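Local coordinates for hemerythrin HHE cation binding domain protein (Mycobacterium kansasii, PDB 6TYJ) that binds zinc and iron ions at a histidine- and carboxylate-rich centre inside a hemerythrin-like four-helix bundle, its physiological role being not firmly established, at residues Glu14-His19 against Phe55-Asp60; Asp45-Glu50 against Asp102-Phe107; Lys71-Ala76 against Arg120-Ala125. All coordinates share one frame; numbering follows the deposited sequence.

In the fold
From the N terminus, helix 12-32 runs out and helix 38-65 returns beside it; contact 1 closes this first hairpin next to the metal centre. Helix 70-91 and helix 100-121 form the next hairpin, and contact 3 closes it where the last of these helices gives way to loop. Contact 2 ties helix 38-65 to helix 100-121, so its segments alternate along the chain with those of contact 1 and also with those of contact 3, whereas contacts 1 and 3 follow in series. Contacts 2 and 3 lie on opposite sides of the chain's centre. His19 meets Glu50 between contacts 1 and 2, and Leu16 packs on Ile123 between contacts 1 and 3.

Contact 1: residues Glu14-His19 against Phe55-Asp60; sequences EVLKEH and FRIEDD. With ZN (zinc ion), chain B; ZN (zinc ion), chain D.
Leu16 sends one methyl branch, CD2, into the angle between Ile57 and Glu58, and most of the contact rests on that branch. Its CD2 lies 3.8 Å from Glu58 CG, the two side chains meeting at a slant, and 4.0 Å from Ile57 CD1. In one of its two modelled conformers Ile57 reaches back with an extended chain to CD1. Val15 CG1 is more loosely placed, 4.3 Å from that Ile57 CD1. The extended chain of Glu58 carries the carboxylate past the leucine to the metal, where OE2 binds a zinc ion at 1.9 Å. Leu16 CD2 thus lies beside Glu58 CG and also 3.9 Å from the ligating OE2, while OE1 binds a second zinc ion. His20, His54, His114 and Glu118 complete the first site. On the next residue, Asp59 grips another zinc ion unevenly, OD2 at 2.0 Å and OD1 at 2.7 Å, and His80 and two waters also bind it. The axes of the two short segments run roughly antiparallel, at 156°, and come within 11.6 Å: apolar packing beside a carboxylate-bridged metal pair, as in the four-helix bundle of hemerythrins.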
# COMPACT_ATOMS: atom_id res chain seq x y z
N GLU A 14 -0.16 13.82 -5.28
CA GLU A 14 1.22 13.51 -5.63
C GLU A 14 1.84 12.54 -4.63
O GLU A 14 2.56 11.62 -5.01
CB GLU A 14 2.03 14.80 -5.70
CG GLU A 14 1.59 15.73 -6.82
CD GLU A 14 2.22 17.11 -6.74
OE1 GLU A 14 2.73 17.48 -5.66
OE2 GLU A 14 2.19 17.83 -7.77
N VAL A 15 1.57 12.74 -3.34
CA VAL A 15 2.08 11.82 -2.33
C VAL A 15 1.65 10.40 -2.65
O VAL A 15 2.47 9.47 -2.62
CB VAL A 15 1.62 12.23 -0.92
CG1 VAL A 15 1.92 11.11 0.07
CG2 VAL A 15 2.32 13.48 -0.50
N LEU A 16 0.36 10.20 -2.94
CA LEU A 16 -0.12 8.85 -3.18
C LEU A 16 0.40 8.31 -4.50
O LEU A 16 0.77 7.14 -4.58
CB LEU A 16 -1.64 8.78 -3.15
CG LEU A 16 -2.23 9.03 -1.76
CD1 LEU A 16 -3.72 9.07 -1.91
CD2 LEU A 16 -1.80 7.91 -0.83
N LYS A 17 0.40 9.13 -5.55
CA LYS A 17 0.89 8.64 -6.83
C LYS A 17 2.36 8.30 -6.74
O LYS A 17 2.81 7.26 -7.28
CB LYS A 17 0.60 9.66 -7.94
CG LYS A 17 -0.88 9.75 -8.26
CD LYS A 17 -1.23 10.89 -9.21
CE LYS A 17 -1.00 10.49 -10.64
NZ LYS A 17 -1.11 11.68 -11.53
N GLU A 18 3.15 9.15 -6.08
CA GLU A 18 4.57 8.83 -5.97
C GLU A 18 4.78 7.56 -5.16
O GLU A 18 5.69 6.77 -5.44
CB GLU A 18 5.33 10.01 -5.34
CG GLU A 18 5.45 11.19 -6.27
CD GLU A 18 6.08 12.40 -5.61
OE1 GLU A 18 6.87 12.22 -4.66
OE2 GLU A 18 5.77 13.54 -6.04
N HIS A 19 3.94 7.33 -4.15
CA HIS A 19 4.13 6.12 -3.36
C HIS A 19 3.66 4.88 -4.11
O HIS A 19 4.25 3.80 -3.94
CB HIS A 19 3.42 6.24 -2.01
CG HIS A 19 3.99 5.32 -0.98
ND1 HIS A 19 3.22 4.61 -0.09
CD2 HIS A 19 5.28 4.99 -0.72
CE1 HIS A 19 4.00 3.89 0.69
NE2 HIS A 19 5.26 4.09 0.33
N PHE A 55 -1.48 1.83 3.24
CA PHE A 55 -2.89 1.65 3.60
C PHE A 55 -3.24 2.50 4.80
O PHE A 55 -4.37 2.99 4.88
CB PHE A 55 -3.21 0.18 3.85
CG PHE A 55 -3.39 -0.62 2.59
CD1 PHE A 55 -3.11 -0.06 1.35
CD2 PHE A 55 -3.86 -1.92 2.65
CE1 PHE A 55 -3.27 -0.80 0.17
CE2 PHE A 55 -4.03 -2.66 1.49
CZ PHE A 55 -3.74 -2.09 0.25
N ARG A 56 -2.30 2.70 5.73
CA ARG A 56 -2.61 3.52 6.91
C ARG A 56 -2.79 4.98 6.54
O ARG A 56 -3.72 5.64 7.05
CB ARG A 56 -1.51 3.37 7.95
CG ARG A 56 -1.55 2.06 8.71
CD ARG A 56 -0.56 2.07 9.85
NE ARG A 56 -0.36 0.72 10.35
CZ ARG A 56 -0.99 0.22 11.40
NH1 ARG A 56 -1.87 0.96 12.06
NH2 ARG A 56 -0.74 -1.02 11.79
N ILE A 57 -1.90 5.54 5.70
CA ILE A 57 -2.13 6.94 5.36
C ILE A 57 -3.40 7.09 4.54
O ILE A 57 -4.11 8.10 4.72
CB ILE A 57 -0.93 7.62 4.67
CG1 ILE A 57 -0.67 7.09 3.26
CG2 ILE A 57 0.33 7.52 5.54
CD1 ILE A 57 0.38 7.92 2.55
N GLU A 58 -3.77 6.10 3.72
CA GLU A 58 -5.04 6.17 3.00
C GLU A 58 -6.20 6.11 4.00
O GLU A 58 -7.10 6.97 3.97
CB GLU A 58 -5.09 5.06 1.92
CG GLU A 58 -4.27 5.42 0.69
CD GLU A 58 -4.25 4.33 -0.32
OE1 GLU A 58 -4.60 3.21 -0.00
OE2 GLU A 58 -3.85 4.66 -1.45
N ASP A 59 -6.17 5.15 4.94
CA ASP A 59 -7.30 4.98 5.84
C ASP A 59 -7.39 6.10 6.88
O ASP A 59 -8.49 6.45 7.31
CB ASP A 59 -7.21 3.64 6.57
CG ASP A 59 -7.55 2.47 5.69
OD1 ASP A 59 -8.26 2.67 4.66
OD2 ASP A 59 -7.13 1.35 6.04
N ASP A 60 -6.24 6.66 7.29
CA ASP A 60 -6.22 7.58 8.43
C ASP A 60 -6.31 9.04 8.02
O ASP A 60 -6.75 9.88 8.83
CB ASP A 60 -4.93 7.39 9.23
CG ASP A 60 -4.81 5.99 9.83
OD1 ASP A 60 -5.80 5.21 9.83
OD2 ASP A 60 -3.73 5.68 10.36
ZN ZN B . -3.05 3.58 -2.84
ZN ZN D . -7.76 -0.01 4.77
O HOH W 1 -9.62 -0.42 4.96
O HOH W 2 -6.73 -1.59 5.42

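Contact 2: residues Asp45-Glu50 against Asp102-Phe107. With ZN (zinc ion), chain E.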
# COMPACT_ATOMS: atom_id res chain seq x y z
N ASP A 45 10.17 -8.00 2.36
CA ASP A 45 10.00 -7.26 3.62
C ASP A 45 9.86 -5.77 3.36
O ASP A 45 9.08 -5.08 4.05
CB ASP A 45 11.19 -7.49 4.54
CG ASP A 45 11.17 -8.84 5.22
OD1 ASP A 45 10.14 -9.55 5.19
OD2 ASP A 45 12.21 -9.17 5.81
N GLU A 46 10.67 -5.22 2.44
CA GLU A 46 10.58 -3.79 2.16
C GLU A 46 9.21 -3.43 1.62
O GLU A 46 8.62 -2.41 2.01
CB GLU A 46 11.66 -3.39 1.15
CG GLU A 46 13.07 -3.51 1.70
CD GLU A 46 14.14 -3.26 0.65
OE1 GLU A 46 14.07 -2.23 -0.06
OE2 GLU A 46 15.05 -4.10 0.53
N LEU A 47 8.65 -4.31 0.77
CA LEU A 47 7.30 -4.09 0.25
C LEU A 47 6.27 -4.12 1.36
O LEU A 47 5.35 -3.29 1.38
CB LEU A 47 6.97 -5.16 -0.81
CG LEU A 47 5.53 -5.13 -1.34
CD1 LEU A 47 5.19 -3.76 -1.98
CD2 LEU A 47 5.33 -6.25 -2.38
N LEU A 48 6.40 -5.06 2.31
CA LEU A 48 5.44 -5.13 3.40
C LEU A 48 5.46 -3.84 4.20
O LEU A 48 4.40 -3.37 4.66
CB LEU A 48 5.73 -6.33 4.31
CG LEU A 48 5.51 -7.75 3.74
CD1 LEU A 48 5.95 -8.81 4.73
CD2 LEU A 48 4.04 -7.94 3.29
N ILE A 49 6.65 -3.28 4.45
CA ILE A 49 6.74 -2.01 5.19
C ILE A 49 6.00 -0.91 4.44
O ILE A 49 5.16 -0.18 5.01
CB ILE A 49 8.22 -1.64 5.42
CG1 ILE A 49 8.87 -2.63 6.40
CG2 ILE A 49 8.37 -0.18 5.87
CD1 ILE A 49 10.36 -2.53 6.47
N GLU A 50 6.30 -0.75 3.14
CA GLU A 50 5.67 0.31 2.37
C GLU A 50 4.18 0.09 2.25
O GLU A 50 3.40 1.05 2.29
CB GLU A 50 6.33 0.43 0.97
CG GLU A 50 7.82 0.82 1.06
CD GLU A 50 8.07 2.03 1.93
OE1 GLU A 50 7.44 3.08 1.70
OE2 GLU A 50 8.94 1.93 2.82
N ASP A 102 3.27 -18.63 -8.89
CA ASP A 102 1.86 -18.39 -9.20
C ASP A 102 1.19 -17.55 -8.13
O ASP A 102 0.42 -16.64 -8.45
CB ASP A 102 1.12 -19.72 -9.35
CG ASP A 102 1.25 -20.30 -10.72
OD1 ASP A 102 1.84 -19.63 -11.60
OD2 ASP A 102 0.76 -21.42 -10.91
N GLU A 103 1.46 -17.83 -6.85
CA GLU A 103 0.86 -17.04 -5.78
C GLU A 103 1.38 -15.61 -5.80
O GLU A 103 0.61 -14.66 -5.58
CB GLU A 103 1.11 -17.69 -4.43
CG GLU A 103 0.48 -19.07 -4.25
CD GLU A 103 -1.05 -19.06 -4.36
OE1 GLU A 103 -1.68 -17.99 -4.22
OE2 GLU A 103 -1.62 -20.14 -4.59
N TRP A 104 2.68 -15.43 -6.04
CA TRP A 104 3.22 -14.07 -6.10
C TRP A 104 2.55 -13.28 -7.22
O TRP A 104 2.13 -12.13 -7.02
CB TRP A 104 4.74 -14.11 -6.31
CG TRP A 104 5.25 -12.76 -6.77
CD1 TRP A 104 5.69 -12.43 -8.00
CD2 TRP A 104 5.26 -11.56 -5.99
NE1 TRP A 104 6.02 -11.09 -8.05
CE2 TRP A 104 5.77 -10.54 -6.82
CE3 TRP A 104 4.93 -11.25 -4.67
CZ2 TRP A 104 5.94 -9.23 -6.39
CZ3 TRP A 104 5.08 -9.94 -4.23
CH2 TRP A 104 5.59 -8.95 -5.09
N ASN A 105 2.38 -13.90 -8.39
CA ASN A 105 1.75 -13.19 -9.50
C ASN A 105 0.30 -12.84 -9.18
O ASN A 105 -0.16 -11.75 -9.54
CB ASN A 105 1.84 -14.02 -10.78
CG ASN A 105 3.23 -14.01 -11.36
OD1 ASN A 105 3.96 -13.02 -11.23
ND2 ASN A 105 3.62 -15.10 -12.02
N SER A 106 -0.43 -13.75 -8.53
CA SER A 106 -1.80 -13.45 -8.14
C SER A 106 -1.85 -12.28 -7.17
O SER A 106 -2.73 -11.42 -7.28
CB SER A 106 -2.45 -14.69 -7.52
OG SER A 106 -2.65 -15.71 -8.51
N PHE A 107 -0.91 -12.22 -6.24
CA PHE A 107 -0.87 -11.09 -5.31
C PHE A 107 -0.50 -9.80 -6.04
O PHE A 107 -1.15 -8.76 -5.83
CB PHE A 107 0.12 -11.37 -4.19
CG PHE A 107 0.29 -10.21 -3.25
CD1 PHE A 107 -0.72 -9.87 -2.37
CD2 PHE A 107 1.45 -9.45 -3.27
CE1 PHE A 107 -0.58 -8.81 -1.51
CE2 PHE A 107 1.61 -8.37 -2.43
CZ PHE A 107 0.59 -8.05 -1.54
ZN ZN E . 16.53 -3.33 -1.38
O HOH W 3 17.39 -2.72 -3.63
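Within the four-helix bundle of the hemerythrin fold, helix 38-65 and helix 100-121 face each other across the core, and Leu47 is the residue that spans the gap to Trp104 and Phe107. The backbones stay well apart, the nearest CA atoms, those of Leu47 and Phe107, being 12.1 Å from each other, so long side chains have to make the junction. Leu47 does so with a single methyl. Its CD2 approaches the indole of Trp104 at the edge and in the plane of the ring, 3.8 Å from CH2, and CZ3 of the same ring is 4.1 Å away. The two side chains approach head-on, the methyl at the indole edge. The same CD2 also lies near the plane of the Phe107 ring, at its edge, 4.3 Å from CE2. One leucine methyl therefore abuts the rims of two aromatic rings rather than covering a face of either.

The Trp104 side chain swings out with CG opposite the backbone N (chi1 164°), which carries the six-membered end of the indole across to the leucine. The nitrogen end has another task: NE1 is hydrogen-bonded to Ser31, and Arg40 makes a cation-pi contact with the ring, so the indole has a polar partner and a cationic one besides the leucine. Ile23 and Ile30 of helix 12-32 pack on Leu47, while Leu87 of helix 70-91 touches Phe107, bringing all four bundle helices to this place. Next to Leu47 in sequence, Glu46 turns elsewhere, its OE2 binding a separate zinc ion at 2.5 Å, which a water also ligates at a similar distance. With side chains of four helices meeting here, this is a core layer of a four-helix bundle, the Leu47 side chain about 11 Å from a zinc ion of the metal centre.

Contact 3: residues Lys71-Ala76 against Arg120-Ala125; sequences KLIAVA and RDMIPA
Met122, Leu72 and Asp121 bury the most surface here, and between them they join the first turns of helix 70-91 to the point where helix 100-121 ends. Met122 is the first residue to leave helical backbone angles, and its side chain is bent at both chi2 and chi3 (-71° and -85°), bends that bring SD and CE up against the neighbouring helix. Its SD rests 3.7 Å from Leu72 CB, close to that helix's backbone. Beyond the sulfur, the methyl CE turns to Ile73 and lies 3.6 Å from CD1, the two side chains crossing at about a right angle. Although Ile73 leaves its backbone pointing away from the other segment, its end bends back to make this touch.

Leu72 divides its two branches over Asp121. CD2 sits 3.7 Å from Asp121 OD2 and 3.9 Å from its CB, whereas CD1 comes up to the backbone O of the same residue at 3.9 Å. The leucine thus touches both the side chain and the backbone of an aspartate whose other oxygen is engaged: OD1 forms a salt bridge with Arg120 NE at 3.0 Å, though the hydrogen bond within it is weak, with an angle of 121°. Glu117 is close to OD2 as well, a like charge that Arg120 may partly offset. Tyr63 and Leu66 pack on Met122, and Tyr62 hydrogen-bonds its backbone O.

Across the two segments the cohesion is therefore dispersive, from a flexible thioether and branched aliphatic groups; Asp121 meets Leu72 through OD2 and CB, while its OD1 pairs with Arg120.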
# COMPACT_ATOMS: atom_id res chain seq x y z
N LYS A 71 -20.04 5.85 -1.62
CA LYS A 71 -19.94 4.56 -2.30
C LYS A 71 -18.50 4.24 -2.68
O LYS A 71 -18.05 3.10 -2.53
CB LYS A 71 -20.83 4.54 -3.56
CG LYS A 71 -20.98 3.15 -4.18
CD LYS A 71 -21.95 3.16 -5.35
CE LYS A 71 -21.22 3.39 -6.65
NZ LYS A 71 -22.03 2.93 -7.83
N LEU A 72 -17.77 5.23 -3.20
CA LEU A 72 -16.40 4.95 -3.61
C LEU A 72 -15.49 4.74 -2.41
O LEU A 72 -14.47 4.03 -2.52
CB LEU A 72 -15.88 6.08 -4.50
CG LEU A 72 -16.42 6.07 -5.94
CD1 LEU A 72 -16.07 7.37 -6.63
CD2 LEU A 72 -15.88 4.86 -6.72
N ILE A 73 -15.83 5.33 -1.26
CA ILE A 73 -15.10 5.06 -0.04
C ILE A 73 -15.30 3.62 0.39
O ILE A 73 -14.34 2.93 0.76
CB ILE A 73 -15.53 6.04 1.07
CG1 ILE A 73 -15.01 7.43 0.74
CG2 ILE A 73 -15.01 5.55 2.37
CD1 ILE A 73 -13.53 7.63 1.01
N ALA A 74 -16.53 3.13 0.32
CA ALA A 74 -16.79 1.74 0.65
C ALA A 74 -15.98 0.82 -0.26
O ALA A 74 -15.38 -0.16 0.21
CB ALA A 74 -18.27 1.43 0.50
N VAL A 75 -15.97 1.12 -1.55
CA VAL A 75 -15.23 0.28 -2.51
C VAL A 75 -13.74 0.32 -2.19
O VAL A 75 -13.06 -0.72 -2.20
CB VAL A 75 -15.51 0.76 -3.93
CG1 VAL A 75 -14.55 0.06 -4.90
CG2 VAL A 75 -16.95 0.48 -4.29
N ALA A 76 -13.21 1.51 -1.88
CA ALA A 76 -11.80 1.67 -1.56
C ALA A 76 -11.39 0.79 -0.40
O ALA A 76 -10.35 0.10 -0.45
CB ALA A 76 -11.52 3.13 -1.21
N ARG A 120 -8.07 5.73 -10.98
CA ARG A 120 -9.22 5.98 -11.84
C ARG A 120 -10.32 6.76 -11.12
O ARG A 120 -10.90 7.70 -11.68
CB ARG A 120 -9.79 4.65 -12.35
CG ARG A 120 -11.10 4.81 -13.12
CD ARG A 120 -11.65 3.49 -13.68
NE ARG A 120 -12.47 2.76 -12.71
CZ ARG A 120 -12.18 1.54 -12.26
NH1 ARG A 120 -11.09 0.91 -12.69
NH2 ARG A 120 -12.99 0.94 -11.39
N ASP A 121 -10.64 6.35 -9.89
CA ASP A 121 -11.85 6.74 -9.19
C ASP A 121 -11.64 7.78 -8.11
O ASP A 121 -12.56 8.53 -7.81
CB ASP A 121 -12.48 5.51 -8.51
CG ASP A 121 -13.09 4.53 -9.48
OD1 ASP A 121 -13.22 4.86 -10.68
OD2 ASP A 121 -13.44 3.41 -9.03
N MET A 122 -10.46 7.81 -7.48
CA MET A 122 -10.29 8.51 -6.21
C MET A 122 -9.14 9.51 -6.18
O MET A 122 -9.01 10.23 -5.18
CB MET A 122 -10.11 7.50 -5.06
CG MET A 122 -11.37 6.70 -4.73
SD MET A 122 -12.63 7.71 -3.93
CE MET A 122 -12.07 7.57 -2.24
N ILE A 123 -8.33 9.58 -7.23
CA ILE A 123 -7.24 10.54 -7.38
C ILE A 123 -7.34 11.17 -8.77
O ILE A 123 -7.05 10.49 -9.77
CB ILE A 123 -5.86 9.87 -7.20
CG1 ILE A 123 -5.74 9.20 -5.83
CG2 ILE A 123 -4.73 10.89 -7.45
CD1 ILE A 123 -4.48 8.33 -5.70
N PRO A 124 -7.74 12.45 -8.90
CA PRO A 124 -8.13 13.38 -7.83
C PRO A 124 -9.45 13.01 -7.20
O PRO A 124 -10.10 12.07 -7.63
CB PRO A 124 -8.26 14.74 -8.54
CG PRO A 124 -7.67 14.55 -9.88
CD PRO A 124 -7.78 13.10 -10.22
N ALA A 125 -9.85 13.76 -6.17
CA ALA A 125 -11.04 13.40 -5.43
C ALA A 125 -12.26 13.39 -6.34
O ALA A 125 -12.35 14.17 -7.30
CB ALA A 125 -11.27 14.36 -4.27